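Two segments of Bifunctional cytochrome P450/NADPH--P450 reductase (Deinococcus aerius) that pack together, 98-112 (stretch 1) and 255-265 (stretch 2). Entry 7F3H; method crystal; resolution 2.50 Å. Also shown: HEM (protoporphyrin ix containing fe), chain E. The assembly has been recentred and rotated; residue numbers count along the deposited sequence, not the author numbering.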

# COMPACT_ATOMS: atom_id res chain seq x y z
N PRO A 98 1.55 -11.08 -22.16
CA PRO A 98 0.13 -10.94 -22.55
C PRO A 98 -0.84 -10.93 -21.38
O PRO A 98 -1.86 -10.21 -21.42
CB PRO A 98 -0.10 -12.19 -23.42
CG PRO A 98 1.22 -12.56 -23.95
CD PRO A 98 2.23 -12.15 -22.91
N ASN A 99 -0.55 -11.71 -20.33
CA ASN A 99 -1.48 -11.78 -19.20
C ASN A 99 -1.56 -10.46 -18.43
O ASN A 99 -2.58 -10.21 -17.78
CB ASN A 99 -1.11 -12.94 -18.27
CG ASN A 99 -1.88 -14.23 -18.59
OD1 ASN A 99 -2.99 -14.22 -19.12
ND2 ASN A 99 -1.26 -15.35 -18.28
N TRP A 100 -0.53 -9.60 -18.51
CA TRP A 100 -0.68 -8.30 -17.87
C TRP A 100 -1.80 -7.51 -18.54
O TRP A 100 -2.76 -7.11 -17.88
CB TRP A 100 0.62 -7.48 -17.89
CG TRP A 100 0.34 -6.16 -17.20
CD1 TRP A 100 0.40 -5.91 -15.85
CD2 TRP A 100 -0.12 -4.93 -17.81
NE1 TRP A 100 0.04 -4.61 -15.59
CE2 TRP A 100 -0.28 -3.98 -16.77
CE3 TRP A 100 -0.39 -4.54 -19.12
CZ2 TRP A 100 -0.70 -2.66 -17.00
CZ3 TRP A 100 -0.80 -3.22 -19.36
CH2 TRP A 100 -0.95 -2.30 -18.30
N GLY A 101 -1.67 -7.27 -19.85
CA GLY A 101 -2.71 -6.58 -20.59
C GLY A 101 -4.07 -7.20 -20.39
O GLY A 101 -5.06 -6.49 -20.15
N LYS A 102 -4.14 -8.54 -20.45
CA LYS A 102 -5.43 -9.22 -20.32
C LYS A 102 -6.06 -8.92 -18.96
O LYS A 102 -7.20 -8.41 -18.88
CB LYS A 102 -5.25 -10.73 -20.50
CG LYS A 102 -5.11 -11.19 -21.94
CD LYS A 102 -4.67 -12.67 -22.03
CE LYS A 102 -5.69 -13.64 -21.41
NZ LYS A 102 -5.46 -15.10 -21.75
N ALA A 103 -5.33 -9.23 -17.88
CA ALA A 103 -5.84 -8.97 -16.53
C ALA A 103 -6.18 -7.51 -16.34
O ALA A 103 -7.23 -7.18 -15.81
CB ALA A 103 -4.81 -9.42 -15.49
N HIS A 104 -5.30 -6.61 -16.79
CA HIS A 104 -5.53 -5.18 -16.64
C HIS A 104 -6.88 -4.79 -17.24
O HIS A 104 -7.74 -4.21 -16.56
CB HIS A 104 -4.37 -4.42 -17.30
CG HIS A 104 -4.53 -2.93 -17.28
ND1 HIS A 104 -4.57 -2.19 -16.12
CD2 HIS A 104 -4.69 -2.04 -18.29
CE1 HIS A 104 -4.73 -0.91 -16.41
NE2 HIS A 104 -4.81 -0.79 -17.73
N ARG A 105 -7.09 -5.13 -18.51
CA ARG A 105 -8.33 -4.72 -19.17
C ARG A 105 -9.54 -5.42 -18.57
O ARG A 105 -10.61 -4.83 -18.50
CB ARG A 105 -8.22 -4.97 -20.66
CG ARG A 105 -7.17 -4.07 -21.33
CD ARG A 105 -7.16 -4.32 -22.82
NE ARG A 105 -6.75 -5.68 -23.18
CZ ARG A 105 -5.49 -6.02 -23.46
NH1 ARG A 105 -4.52 -5.11 -23.38
NH2 ARG A 105 -5.20 -7.27 -23.81
N ILE A 106 -9.40 -6.67 -18.12
CA ILE A 106 -10.52 -7.35 -17.49
C ILE A 106 -10.86 -6.71 -16.14
O ILE A 106 -12.04 -6.46 -15.83
CB ILE A 106 -10.23 -8.86 -17.34
CG1 ILE A 106 -10.24 -9.54 -18.72
CG2 ILE A 106 -11.25 -9.51 -16.39
CD1 ILE A 106 -10.07 -11.05 -18.68
N LEU A 107 -9.85 -6.43 -15.32
CA LEU A 107 -10.08 -6.07 -13.92
C LEU A 107 -10.38 -4.58 -13.69
O LEU A 107 -11.14 -4.28 -12.77
CB LEU A 107 -8.89 -6.50 -13.05
CG LEU A 107 -8.79 -8.02 -12.79
CD1 LEU A 107 -7.50 -8.38 -12.06
CD2 LEU A 107 -10.01 -8.59 -12.06
N LEU A 108 -9.85 -3.64 -14.52
CA LEU A 108 -10.17 -2.21 -14.34
C LEU A 108 -11.64 -1.90 -14.09
O LEU A 108 -11.93 -1.13 -13.17
CB LEU A 108 -9.76 -1.30 -15.51
CG LEU A 108 -8.38 -0.70 -15.59
CD1 LEU A 108 -8.16 0.04 -16.91
CD2 LEU A 108 -8.36 0.33 -14.42
N PRO A 109 -12.59 -2.41 -14.88
CA PRO A 109 -13.98 -2.04 -14.59
C PRO A 109 -14.43 -2.53 -13.24
O PRO A 109 -15.27 -1.88 -12.62
CB PRO A 109 -14.75 -2.76 -15.72
CG PRO A 109 -13.75 -2.94 -16.80
CD PRO A 109 -12.47 -3.23 -16.10
N ALA A 110 -13.83 -3.62 -12.73
CA ALA A 110 -14.17 -4.19 -11.43
C ALA A 110 -13.58 -3.42 -10.26
O ALA A 110 -13.92 -3.74 -9.12
CB ALA A 110 -13.68 -5.65 -11.34
N PHE A 111 -12.66 -2.47 -10.53
CA PHE A 111 -11.97 -1.68 -9.50
C PHE A 111 -12.26 -0.19 -9.61
O PHE A 111 -11.62 0.62 -8.92
CB PHE A 111 -10.46 -1.91 -9.59
CG PHE A 111 -10.00 -3.21 -8.98
CD1 PHE A 111 -9.51 -4.22 -9.79
CD2 PHE A 111 -9.99 -3.38 -7.60
CE1 PHE A 111 -9.07 -5.42 -9.25
CE2 PHE A 111 -9.55 -4.59 -7.03
CZ PHE A 111 -9.08 -5.61 -7.85
N SER A 112 -13.17 0.19 -10.49
CA SER A 112 -13.55 1.58 -10.66
C SER A 112 -14.43 2.02 -9.52
O SER A 112 -15.00 1.20 -8.81
CB SER A 112 -14.31 1.78 -11.97
OG SER A 112 -15.53 1.05 -11.95
N GLU A 255 -4.55 -20.68 -13.67
CA GLU A 255 -3.29 -20.33 -13.02
C GLU A 255 -3.23 -18.83 -12.79
O GLU A 255 -2.97 -18.36 -11.67
CB GLU A 255 -2.11 -20.72 -13.91
CG GLU A 255 -0.81 -20.81 -13.18
CD GLU A 255 0.39 -20.81 -14.08
OE1 GLU A 255 0.25 -20.35 -15.22
OE2 GLU A 255 1.47 -21.30 -13.69
N ASN A 256 -3.54 -18.05 -13.83
CA ASN A 256 -3.43 -16.61 -13.70
C ASN A 256 -4.48 -16.03 -12.75
O ASN A 256 -4.22 -15.03 -12.08
CB ASN A 256 -3.50 -15.93 -15.07
CG ASN A 256 -3.09 -14.47 -15.00
OD1 ASN A 256 -3.94 -13.58 -14.80
ND2 ASN A 256 -1.78 -14.22 -15.14
N ILE A 257 -5.70 -16.60 -12.72
CA ILE A 257 -6.68 -16.18 -11.72
C ILE A 257 -6.14 -16.37 -10.30
O ILE A 257 -6.31 -15.51 -9.43
CB ILE A 257 -8.01 -16.92 -11.91
CG1 ILE A 257 -8.67 -16.51 -13.22
CG2 ILE A 257 -8.91 -16.68 -10.72
CD1 ILE A 257 -9.84 -17.40 -13.62
N ARG A 258 -5.53 -17.53 -10.04
CA ARG A 258 -4.99 -17.72 -8.70
C ARG A 258 -3.91 -16.69 -8.43
O ARG A 258 -3.86 -16.11 -7.33
CB ARG A 258 -4.46 -19.15 -8.50
CG ARG A 258 -3.18 -19.16 -7.68
CD ARG A 258 -2.71 -20.52 -7.30
NE ARG A 258 -2.09 -21.31 -8.38
CZ ARG A 258 -0.84 -21.15 -8.81
NH1 ARG A 258 -0.08 -20.22 -8.29
NH2 ARG A 258 -0.35 -21.92 -9.77
N TYR A 259 -3.06 -16.43 -9.44
CA TYR A 259 -2.03 -15.40 -9.32
C TYR A 259 -2.64 -14.04 -8.98
O TYR A 259 -2.14 -13.33 -8.09
CB TYR A 259 -1.24 -15.32 -10.61
CG TYR A 259 -0.17 -16.36 -10.71
CD1 TYR A 259 0.46 -16.85 -9.56
CD2 TYR A 259 0.24 -16.86 -11.94
CE1 TYR A 259 1.46 -17.82 -9.65
CE2 TYR A 259 1.24 -17.82 -12.03
CZ TYR A 259 1.84 -18.28 -10.89
OH TYR A 259 2.82 -19.22 -11.00
N GLN A 260 -3.76 -13.69 -9.61
CA GLN A 260 -4.40 -12.41 -9.30
C GLN A 260 -4.93 -12.40 -7.87
O GLN A 260 -4.81 -11.39 -7.16
CB GLN A 260 -5.54 -12.10 -10.28
CG GLN A 260 -5.16 -12.04 -11.78
CD GLN A 260 -3.97 -11.13 -12.11
OE1 GLN A 260 -3.60 -10.24 -11.33
NE2 GLN A 260 -3.37 -11.36 -13.28
N VAL A 261 -5.54 -13.51 -7.42
CA VAL A 261 -6.01 -13.57 -6.03
C VAL A 261 -4.84 -13.36 -5.06
O VAL A 261 -4.91 -12.55 -4.12
CB VAL A 261 -6.75 -14.90 -5.77
CG1 VAL A 261 -6.88 -15.15 -4.27
CG2 VAL A 261 -8.10 -14.87 -6.48
N MET A 262 -3.74 -14.09 -5.29
CA MET A 262 -2.55 -13.90 -4.48
C MET A 262 -2.09 -12.45 -4.52
O MET A 262 -1.70 -11.88 -3.50
CB MET A 262 -1.42 -14.83 -4.95
CG MET A 262 -1.61 -16.33 -4.68
SD MET A 262 -2.00 -16.71 -2.97
CE MET A 262 -0.60 -15.95 -2.09
N THR A 263 -2.18 -11.82 -5.70
CA THR A 263 -1.74 -10.44 -5.91
C THR A 263 -2.57 -9.47 -5.09
O THR A 263 -2.03 -8.57 -4.43
CB THR A 263 -1.82 -10.13 -7.43
OG1 THR A 263 -0.96 -11.02 -8.14
CG2 THR A 263 -1.38 -8.72 -7.75
N PHE A 264 -3.90 -9.59 -5.15
CA PHE A 264 -4.78 -8.80 -4.27
C PHE A 264 -4.30 -8.85 -2.83
O PHE A 264 -4.25 -7.81 -2.15
CB PHE A 264 -6.23 -9.28 -4.35
CG PHE A 264 -6.81 -9.26 -5.72
CD1 PHE A 264 -6.24 -8.50 -6.73
CD2 PHE A 264 -7.90 -10.06 -6.02
CE1 PHE A 264 -6.76 -8.53 -8.02
CE2 PHE A 264 -8.41 -10.10 -7.30
CZ PHE A 264 -7.85 -9.32 -8.30
N LEU A 265 -3.92 -10.05 -2.35
CA LEU A 265 -3.44 -10.15 -0.97
C LEU A 265 -2.06 -9.53 -0.77
O LEU A 265 -1.78 -8.93 0.28
CB LEU A 265 -3.39 -11.61 -0.56
CG LEU A 265 -4.77 -12.24 -0.43
CD1 LEU A 265 -4.66 -13.79 -0.72
CD2 LEU A 265 -5.32 -11.91 0.94
CHA HEM E . 0.08 -1.20 -7.62
CHB HEM E . -3.67 -3.74 -5.86
CHC HEM E . -3.86 -0.74 -2.02
CHD HEM E . 0.06 1.60 -3.64
C1A HEM E . -0.91 -2.14 -7.48
C2A HEM E . -1.15 -3.25 -8.38
C3A HEM E . -2.21 -3.94 -7.92
C4A HEM E . -2.63 -3.33 -6.67
CMA HEM E . -2.83 -5.20 -8.58
CAA HEM E . -0.38 -3.48 -9.68
CBA HEM E . -1.16 -2.79 -10.80
CGA HEM E . -0.53 -3.02 -12.18
O1A HEM E . -1.31 -3.35 -13.11
O2A HEM E . 0.73 -3.00 -12.38
C1B HEM E . -4.08 -3.14 -4.69
C2B HEM E . -5.23 -3.53 -3.87
C3B HEM E . -5.30 -2.66 -2.84
C4B HEM E . -4.17 -1.75 -2.94
CMB HEM E . -6.19 -4.68 -4.22
CAB HEM E . -6.24 -2.62 -1.62
CBB HEM E . -7.14 -3.56 -1.32
C1C HEM E . -2.81 0.15 -2.11
C2C HEM E . -2.51 1.26 -1.19
C3C HEM E . -1.41 1.86 -1.68
C4C HEM E . -1.01 1.21 -2.89
CMC HEM E . -3.31 1.61 0.10
CAC HEM E . -0.61 3.06 -1.21
CBC HEM E . -0.96 3.76 -0.13
C1D HEM E . 0.42 1.04 -4.86
C2D HEM E . 1.57 1.42 -5.67
C3D HEM E . 1.55 0.65 -6.75
C4D HEM E . 0.42 -0.26 -6.68
CMD HEM E . 2.62 2.52 -5.36
CAD HEM E . 2.58 0.71 -7.86
CBD HEM E . 3.66 -0.23 -7.39
CGD HEM E . 4.85 -0.20 -8.30
O1D HEM E . 5.61 -1.18 -8.20
O2D HEM E . 5.02 0.79 -9.09
NA HEM E . -1.81 -2.24 -6.44
NB HEM E . -3.48 -2.05 -4.11
NC HEM E . -1.86 0.15 -3.12
ND HEM E . -0.26 0.02 -5.51
FE HEM E . -1.88 -0.93 -4.87

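What does Asn256 meet at the start of the contact? Its CA-to-CB bond points toward stretch 1, where Asn99 lies, and the two amide nitrogens, Asn256 ND2 and Asn99 ND2, lie 3.4 Å apart. Both are donors, so this is proximity without a hydrogen bond; each nitrogen finds its partner elsewhere in the structure.

How does Gln260 fit against the other helix? One turn on, Gln260 NE2 donates to Asn256 OD1 at 2.8 Å, a nearly straight bond within its own helix. That same Gln260 NE2 sits 3.3 Å from Ala103 CB, so the small methyl packs directly against the amide. The methyl of Ala103 can accept no hydrogen bond, so at this contact the amide is only packed against it, while one of its N-H groups is taken up by Asn256 OD1.

What does Phe264 add another turn along? Its ring receives two apolar side chains. Leu107 CD1 approaches the ring edge, 3.9 Å from Phe264 CZ, while Phe111 CZ comes over one face, 3.7 Å from Phe264 CE1. The two rings form an offset edge-to-face pair, with planes at 74° and centroids 5.5 Å apart.

What kind of contact joins the stretches, then? No hydrogen bond crosses between them. The axes of the two helices are 11.7 Å apart at closest approach and inclined at 66°, and the two stretches bury 272 Å² through side-chain packing, polar at Asn256, aliphatic and aromatic at Phe264.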